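Local coordinates for phosphoribosylglycinamide synthetase (Anaerococcus prevotii, PDB 4DIM), which probably binds ATP and a metal ion and acts as an ATP-dependent ligase of the ATP-grasp family, at residues 8-22 / 67-79. Residues are numbered along the deposited sequence; the frame is centred on the assembly and turned at random.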
ATOM      1  N   LYS A   8     -22.865 -11.990 -10.335  1.00115.74           N
ATOM      2  CA  LYS A   8     -22.849 -10.965  -9.278  1.00112.52           C
ATOM      3  C   LYS A   8     -22.046  -9.773  -9.775  1.00109.57           C
ATOM      4  O   LYS A   8     -21.015  -9.992 -10.401  1.00107.24           O
ATOM      5  CB  LYS A   8     -22.207 -11.530  -7.999  1.00113.93           C
ATOM      6  CG  LYS A   8     -23.095 -12.457  -7.172  1.00122.79           C
ATOM      7  CD  LYS A   8     -23.400 -11.898  -5.791  1.00125.19           C
ATOM      8  CE  LYS A   8     -23.853 -12.965  -4.824  1.00132.53           C
ATOM      9  NZ  LYS A   8     -24.057 -12.421  -3.443  1.00142.47           N
ATOM     10  N   ARG A   9     -22.482  -8.532  -9.491  1.00103.15           N
ATOM     11  CA  ARG A   9     -21.844  -7.315 -10.032  1.00 98.84           C
ATOM     12  C   ARG A   9     -20.921  -6.621  -9.034  1.00 96.29           C
ATOM     13  O   ARG A   9     -21.371  -6.180  -7.983  1.00 94.89           O
ATOM     14  CB  ARG A   9     -22.923  -6.314 -10.519  1.00100.62           C
ATOM     15  CG  ARG A   9     -23.823  -6.873 -11.643  1.00103.15           C
ATOM     16  CD  ARG A   9     -25.100  -6.081 -11.877  1.00111.11           C
ATOM     17  NE  ARG A   9     -24.848  -4.698 -12.312  1.00114.16           N
ATOM     18  CZ  ARG A   9     -24.634  -4.308 -13.572  1.00123.22           C
ATOM     19  NH1 ARG A   9     -24.398  -3.030 -13.844  1.00 99.85           N
ATOM     20  NH2 ARG A   9     -24.653  -5.192 -14.568  1.00111.05           N
ATOM     21  N   LEU A  10     -19.640  -6.464  -9.396  1.00 90.09           N
ATOM     22  CA  LEU A  10     -18.660  -5.816  -8.528  1.00 87.10           C
ATOM     23  C   LEU A  10     -18.099  -4.653  -9.239  1.00 87.48           C
ATOM     24  O   LEU A  10     -17.511  -4.853 -10.292  1.00 87.68           O
ATOM     25  CB  LEU A  10     -17.509  -6.790  -8.132  1.00 85.21           C
ATOM     26  CG  LEU A  10     -16.369  -6.207  -7.270  1.00 86.10           C
ATOM     27  CD1 LEU A  10     -16.809  -5.972  -5.879  1.00 85.57           C
ATOM     28  CD2 LEU A  10     -15.142  -7.089  -7.315  1.00 88.36           C
ATOM     29  N   LEU A  11     -18.162  -3.469  -8.630  1.00 81.77           N
ATOM     30  CA  LEU A  11     -17.556  -2.263  -9.184  1.00 80.32           C
ATOM     31  C   LEU A  11     -16.173  -2.170  -8.607  1.00 84.05           C
ATOM     32  O   LEU A  11     -16.022  -2.155  -7.381  1.00 84.12           O
ATOM     33  CB  LEU A  11     -18.384  -1.001  -8.851  1.00 81.67           C
ATOM     34  CG  LEU A  11     -17.668   0.358  -9.007  1.00 85.18           C
ATOM     35  CD1 LEU A  11     -17.630   0.821 -10.492  1.00 86.18           C
ATOM     36  CD2 LEU A  11     -18.299   1.406  -8.109  1.00 87.45           C
ATOM     37  N   ILE A  12     -15.151  -2.152  -9.459  1.00 80.74           N
ATOM     38  CA  ILE A  12     -13.789  -2.016  -8.979  1.00 78.03           C
ATOM     39  C   ILE A  12     -13.395  -0.586  -9.214  1.00 85.56           C
ATOM     40  O   ILE A  12     -13.389  -0.149 -10.360  1.00 87.34           O
ATOM     41  CB  ILE A  12     -12.817  -3.010  -9.611  1.00 78.89           C
ATOM     42  CG1 ILE A  12     -13.188  -4.459  -9.210  1.00 77.97           C
ATOM     43  CG2 ILE A  12     -11.387  -2.652  -9.174  1.00 75.17           C
ATOM     44  CD1 ILE A  12     -12.648  -5.568 -10.177  1.00 78.83           C
ATOM     45  N   LEU A  13     -13.059   0.149  -8.149  1.00 83.90           N
ATOM     46  CA  LEU A  13     -12.679   1.560  -8.272  1.00 84.70           C
ATOM     47  C   LEU A  13     -11.226   1.644  -8.659  1.00 85.51           C
ATOM     48  O   LEU A  13     -10.364   1.292  -7.855  1.00 85.27           O
ATOM     49  CB  LEU A  13     -12.913   2.323  -6.967  1.00 85.60           C
ATOM     50  CG  LEU A  13     -14.358   2.611  -6.600  1.00 92.94           C
ATOM     51  CD1 LEU A  13     -15.022   1.380  -5.975  1.00 95.32           C
ATOM     52  CD2 LEU A  13     -14.445   3.732  -5.622  1.00 94.96           C
ATOM     53  N   GLY A  14     -10.980   2.044  -9.895  1.00 81.98           N
ATOM     54  CA  GLY A  14      -9.657   2.183 -10.468  1.00 81.65           C
ATOM     55  C   GLY A  14      -9.409   1.076 -11.454  1.00 89.76           C
ATOM     56  O   GLY A  14      -9.920  -0.025 -11.259  1.00 90.32           O
ATOM     57  N   ALA A  15      -8.640   1.356 -12.541  1.00 88.75           N
ATOM     58  CA  ALA A  15      -8.289   0.329 -13.528  1.00 87.23           C
ATOM     59  C   ALA A  15      -6.913   0.559 -14.122  1.00 88.78           C
ATOM     60  O   ALA A  15      -6.748   0.395 -15.319  1.00 90.82           O
ATOM     61  CB  ALA A  15      -9.338   0.247 -14.614  1.00 89.16           C
ATOM     62  N   GLY A  16      -5.919   0.798 -13.266  1.00 84.64           N
ATOM     63  CA  GLY A  16      -4.514   0.913 -13.661  1.00 85.78           C
ATOM     64  C   GLY A  16      -3.783  -0.422 -13.824  1.00 93.66           C
ATOM     65  O   GLY A  16      -4.268  -1.464 -13.388  1.00 88.30           O
ATOM     66  N   ARG A  17      -2.583  -0.418 -14.454  1.00100.74           N
ATOM     67  CA  ARG A  17      -1.776  -1.668 -14.626  1.00103.54           C
ATOM     68  C   ARG A  17      -1.611  -2.425 -13.289  1.00106.15           C
ATOM     69  O   ARG A  17      -1.769  -3.644 -13.247  1.00106.65           O
ATOM     70  CB  ARG A  17      -0.391  -1.403 -15.288  1.00105.95           C
ATOM     71  CG  ARG A  17       0.751  -1.009 -14.340  1.00118.10           C
ATOM     72  CD  ARG A  17       1.924  -0.340 -15.061  1.00126.46           C
ATOM     73  NE  ARG A  17       2.871   0.248 -14.102  1.00141.81           N
ATOM     74  CZ  ARG A  17       3.925   1.005 -14.419  1.00162.02           C
ATOM     75  NH1 ARG A  17       4.201   1.285 -15.693  1.00148.27           N
ATOM     76  NH2 ARG A  17       4.713   1.486 -13.462  1.00148.79           N
ATOM     77  N   GLY A  18      -1.461  -1.688 -12.203  1.00101.29           N
ATOM     78  CA  GLY A  18      -1.343  -2.291 -10.880  1.00 99.15           C
ATOM     79  C   GLY A  18      -2.625  -2.810 -10.272  1.00 99.85           C
ATOM     80  O   GLY A  18      -2.629  -3.132  -9.088  1.00 98.63           O
ATOM     81  N   GLN A  19      -3.734  -2.905 -11.038  1.00 95.75           N
ATOM     82  CA  GLN A  19      -4.997  -3.373 -10.466  1.00 92.95           C
ATOM     83  C   GLN A  19      -5.652  -4.504 -11.242  1.00 93.27           C
ATOM     84  O   GLN A  19      -6.747  -4.901 -10.849  1.00 93.04           O
ATOM     85  CB  GLN A  19      -5.932  -2.204 -10.370  1.00 94.58           C
ATOM     86  CG  GLN A  19      -5.357  -1.154  -9.424  1.00114.86           C
ATOM     87  CD  GLN A  19      -6.313  -0.044  -9.241  1.00123.88           C
ATOM     88  OE1 GLN A  19      -6.169   0.995  -9.930  1.00112.45           O
ATOM     89  NE2 GLN A  19      -7.350  -0.305  -8.380  1.00103.01           N
ATOM     90  N   LEU A  20      -4.926  -5.149 -12.201  1.00 88.79           N
ATOM     91  CA  LEU A  20      -5.508  -6.214 -13.007  1.00 90.07           C
ATOM     92  C   LEU A  20      -5.705  -7.543 -12.276  1.00 88.98           C
ATOM     93  O   LEU A  20      -6.421  -8.394 -12.799  1.00 89.93           O
ATOM     94  CB  LEU A  20      -4.761  -6.444 -14.348  1.00 92.64           C
ATOM     95  CG  LEU A  20      -3.310  -6.907 -14.443  1.00100.75           C
ATOM     96  CD1 LEU A  20      -3.072  -8.336 -13.812  1.00103.81           C
ATOM     97  CD2 LEU A  20      -2.887  -6.933 -15.927  1.00101.68           C
ATOM     98  N   GLY A  21      -5.117  -7.716 -11.101  1.00 82.47           N
ATOM     99  CA  GLY A  21      -5.229  -8.960 -10.349  1.00 81.58           C
ATOM    100  C   GLY A  21      -6.614  -9.189  -9.788  1.00 82.79           C
ATOM    101  O   GLY A  21      -7.125 -10.317  -9.750  1.00 82.83           O
ATOM    102  N   LEU A  22      -7.217  -8.109  -9.345  1.00 76.86           N
ATOM    103  CA  LEU A  22      -8.553  -8.171  -8.819  1.00 77.45           C
ATOM    104  C   LEU A  22      -9.584  -8.347  -9.940  1.00 83.77           C
ATOM    105  O   LEU A  22     -10.591  -9.027  -9.732  1.00 86.11           O
ATOM    106  CB  LEU A  22      -8.784  -6.926  -8.019  1.00 76.74           C
ATOM    107  CG  LEU A  22     -10.032  -6.818  -7.253  1.00 83.41           C
ATOM    108  CD1 LEU A  22     -10.135  -7.921  -6.203  1.00 87.06           C
ATOM    109  CD2 LEU A  22     -10.078  -5.504  -6.605  1.00 84.84           C
ATOM    110  N   VAL A  67     -23.406   5.453  -8.553  1.00105.80           N
ATOM    111  CA  VAL A  67     -23.587   4.030  -8.200  1.00103.55           C
ATOM    112  C   VAL A  67     -25.029   3.623  -7.903  1.00109.69           C
ATOM    113  O   VAL A  67     -25.318   2.429  -7.767  1.00110.21           O
ATOM    114  CB  VAL A  67     -22.697   3.622  -7.008  1.00104.35           C
ATOM    115  CG1 VAL A  67     -21.232   3.856  -7.338  1.00100.96           C
ATOM    116  CG2 VAL A  67     -23.090   4.330  -5.698  1.00105.11           C
ATOM    117  N   LYS A  68     -25.917   4.579  -7.767  1.00108.47           N
ATOM    118  CA  LYS A  68     -27.309   4.265  -7.454  1.00112.42           C
ATOM    119  C   LYS A  68     -27.976   3.453  -8.574  1.00117.67           C
ATOM    120  O   LYS A  68     -28.747   2.526  -8.282  1.00116.67           O
ATOM    121  CB  LYS A  68     -28.111   5.546  -7.147  1.00117.81           C
ATOM    122  CG  LYS A  68     -28.166   5.868  -5.631  1.00138.67           C
ATOM    123  CD  LYS A  68     -29.144   4.943  -4.823  1.00151.00           C
ATOM    124  CE  LYS A  68     -29.081   5.169  -3.323  1.00160.68           C
ATOM    125  NZ  LYS A  68     -29.624   4.021  -2.543  1.00165.55           N
ATOM    126  N   ASP A  69     -27.614   3.747  -9.845  1.00115.46           N
ATOM    127  CA  ASP A  69     -28.169   3.041 -10.995  1.00116.60           C
ATOM    128  C   ASP A  69     -27.206   1.964 -11.552  1.00114.62           C
ATOM    129  O   ASP A  69     -27.487   1.443 -12.623  1.00114.49           O
ATOM    130  CB  ASP A  69     -28.559   4.057 -12.078  1.00121.23           C
ATOM    131  CG  ASP A  69     -29.609   5.072 -11.617  1.00141.13           C
ATOM    132  OD1 ASP A  69     -30.830   4.744 -11.666  1.00146.07           O
ATOM    133  OD2 ASP A  69     -29.217   6.187 -11.209  1.00149.32           O
ATOM    134  N   LEU A  70     -26.153   1.533 -10.798  1.00107.61           N
ATOM    135  CA  LEU A  70     -25.238   0.496 -11.292  1.00104.56           C
ATOM    136  C   LEU A  70     -25.566  -0.936 -10.794  1.00110.95           C
ATOM    137  O   LEU A  70     -24.901  -1.880 -11.233  1.00109.42           O
ATOM    138  CB  LEU A  70     -23.769   0.843 -10.981  1.00100.27           C
ATOM    139  CG  LEU A  70     -23.187   2.052 -11.766  1.00101.70           C
ATOM    140  CD1 LEU A  70     -21.764   2.293 -11.383  1.00 95.84           C
ATOM    141  CD2 LEU A  70     -23.319   1.886 -13.299  1.00102.24           C
ATOM    142  N   ASN A  71     -26.612  -1.134  -9.970  1.00111.06           N
ATOM    143  CA  ASN A  71     -27.069  -2.481  -9.603  1.00112.02           C
ATOM    144  C   ASN A  71     -25.947  -3.326  -8.990  1.00112.06           C
ATOM    145  O   ASN A  71     -25.835  -4.527  -9.263  1.00112.12           O
ATOM    146  CB  ASN A  71     -27.630  -3.181 -10.861  1.00113.21           C
ATOM    147  CG  ASN A  71     -29.070  -3.524 -10.774  1.00128.52           C
ATOM    148  OD1 ASN A  71     -29.916  -2.666 -10.977  1.00117.96           O
ATOM    149  ND2 ASN A  71     -29.386  -4.787 -10.516  1.00127.38           N
ATOM    150  N   LEU A  72     -25.166  -2.721  -8.110  1.00104.36           N
ATOM    151  CA  LEU A  72     -24.038  -3.430  -7.525  1.00100.86           C
ATOM    152  C   LEU A  72     -24.397  -4.389  -6.396  1.00106.34           C
ATOM    153  O   LEU A  72     -25.366  -4.201  -5.665  1.00108.31           O
ATOM    154  CB  LEU A  72     -23.010  -2.431  -6.981  1.00 97.77           C
ATOM    155  CG  LEU A  72     -22.575  -1.328  -7.931  1.00100.43           C
ATOM    156  CD1 LEU A  72     -21.604  -0.458  -7.254  1.00 97.58           C
ATOM    157  CD2 LEU A  72     -22.029  -1.894  -9.226  1.00 99.05           C
ATOM    158  N   ASP A  73     -23.567  -5.423  -6.264  1.00103.68           N
ATOM    159  CA  ASP A  73     -23.584  -6.387  -5.165  1.00105.15           C
ATOM    160  C   ASP A  73     -22.449  -6.042  -4.202  1.00105.27           C
ATOM    161  O   ASP A  73     -22.602  -6.252  -3.000  1.00106.90           O
ATOM    162  CB  ASP A  73     -23.483  -7.825  -5.674  1.00107.99           C
ATOM    163  CG  ASP A  73     -24.775  -8.241  -6.338  1.00122.18           C
ATOM    164  OD1 ASP A  73     -25.806  -8.318  -5.629  1.00123.79           O
ATOM    165  OD2 ASP A  73     -24.778  -8.399  -7.583  1.00132.20           O
ATOM    166  N   GLY A  74     -21.354  -5.476  -4.728  1.00 97.31           N
ATOM    167  CA  GLY A  74     -20.231  -5.012  -3.931  1.00 93.87           C
ATOM    168  C   GLY A  74     -19.357  -4.001  -4.650  1.00 96.58           C
ATOM    169  O   GLY A  74     -19.570  -3.671  -5.816  1.00 94.36           O
ATOM    170  N   ALA A  75     -18.341  -3.516  -3.946  1.00 95.18           N
ATOM    171  CA  ALA A  75     -17.339  -2.628  -4.529  1.00 92.95           C
ATOM    172  C   ALA A  75     -15.993  -2.880  -3.880  1.00 91.39           C
ATOM    173  O   ALA A  75     -15.893  -3.330  -2.732  1.00 85.02           O
ATOM    174  CB  ALA A  75     -17.729  -1.164  -4.416  1.00 94.56           C
ATOM    175  N   ALA A  76     -14.955  -2.670  -4.671  1.00 90.03           N
ATOM    176  CA  ALA A  76     -13.617  -2.917  -4.192  1.00 88.87           C
ATOM    177  C   ALA A  76     -12.634  -1.973  -4.827  1.00 93.70           C
ATOM    178  O   ALA A  76     -12.897  -1.383  -5.861  1.00 94.21           O
ATOM    179  CB  ALA A  76     -13.236  -4.357  -4.484  1.00 89.04           C
ATOM    180  N   THR A  77     -11.539  -1.771  -4.147  1.00 91.55           N
ATOM    181  CA  THR A  77     -10.420  -0.964  -4.618  1.00 91.19           C
ATOM    182  C   THR A  77      -9.244  -1.714  -4.164  1.00 96.16           C
ATOM    183  O   THR A  77      -9.371  -2.593  -3.315  1.00 95.05           O
ATOM    184  CB  THR A  77     -10.466   0.498  -4.133  1.00 96.70           C
ATOM    185  OG1 THR A  77      -9.535   1.284  -4.904  1.00 98.74           O
ATOM    186  CG2 THR A  77     -10.153   0.642  -2.668  1.00 92.56           C
ATOM    187  N   CYS A  78      -8.112  -1.440  -4.761  1.00 95.32           N
ATOM    188  CA  CYS A  78      -6.920  -2.154  -4.399  1.00 95.00           C
ATOM    189  C   CYS A  78      -5.724  -1.393  -4.916  1.00 96.71           C
ATOM    190  O   CYS A  78      -5.859  -0.584  -5.831  1.00 96.11           O
ATOM    191  CB  CYS A  78      -6.997  -3.599  -4.928  1.00 97.17           C
ATOM    192  SG  CYS A  78      -6.044  -3.946  -6.440  1.00102.83           S
ATOM    193  N   CYS A  79      -4.603  -1.522  -4.198  1.00 93.34           N
ATOM    194  CA  CYS A  79      -3.276  -1.038  -4.535  1.00 93.40           C
ATOM    195  C   CYS A  79      -3.105   0.483  -4.561  1.00 96.57           C
ATOM    196  O   CYS A  79      -1.980   0.920  -4.775  1.00 97.33           O
ATOM    197  CB  CYS A  79      -2.835  -1.673  -5.852  1.00 95.64           C
ATOM    198  SG  CYS A  79      -2.716  -3.501  -5.770  1.00100.63           S
TER
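Lys8 lays its CD against the carboxylate carbon of Asp73, the two side chains crossing at about a right angle, while its NZ goes on to a salt bridge with Glu308. Asp73 uses its OD2 on the next residue: through the anti lone pair it takes the backbone N-H of Arg9, OD2 to N 3.0 Å, in a nearly straight bond (174°). Arg9 O in turn accepts the N-H of Asp73. The Arg9 chain bends at chi3 (63°), which brings the guanidinium side-on to the turn before strand 74-76; NE and NH1 both grip Leu70 O, at 3.0 and 2.9 Å, with that oxygen in the guanidinium plane. NH1 also pairs with Glu51. A leucine here would probably leave Leu70 O without either donor and Glu51 without this counter-charge. From Leu10 on, strands 9-13 and 74-76 run parallel, joined by Leu11 N to Gly74 O, Ala76 N to Leu11 O and Leu13 N to Ala76 O; 74-76 is the edge strand beside the first strand of a four-stranded, Rossmann-like sheet. Leu10 CD1 lies over the Gly74 backbone, 3.4 Å from Gly74 C. On the opposite face Leu11 sets CB against Leu72 CD1 (3.6 Å) and CD2 against Val67 CG1. Leu13 CD1 meets Ala75 CB, and helix 84-94 covers both. Thr77 OG1, anti to its own N (chi1 -166°), donates to Leu13 O at 3.1 Å; the same carbonyl oxygen also takes a weak bond from Gln19 NE2. Leu22, on helix 20-29, rests CD2 against both Ala76 CB and Cys78 CB, 4.0 Å from each.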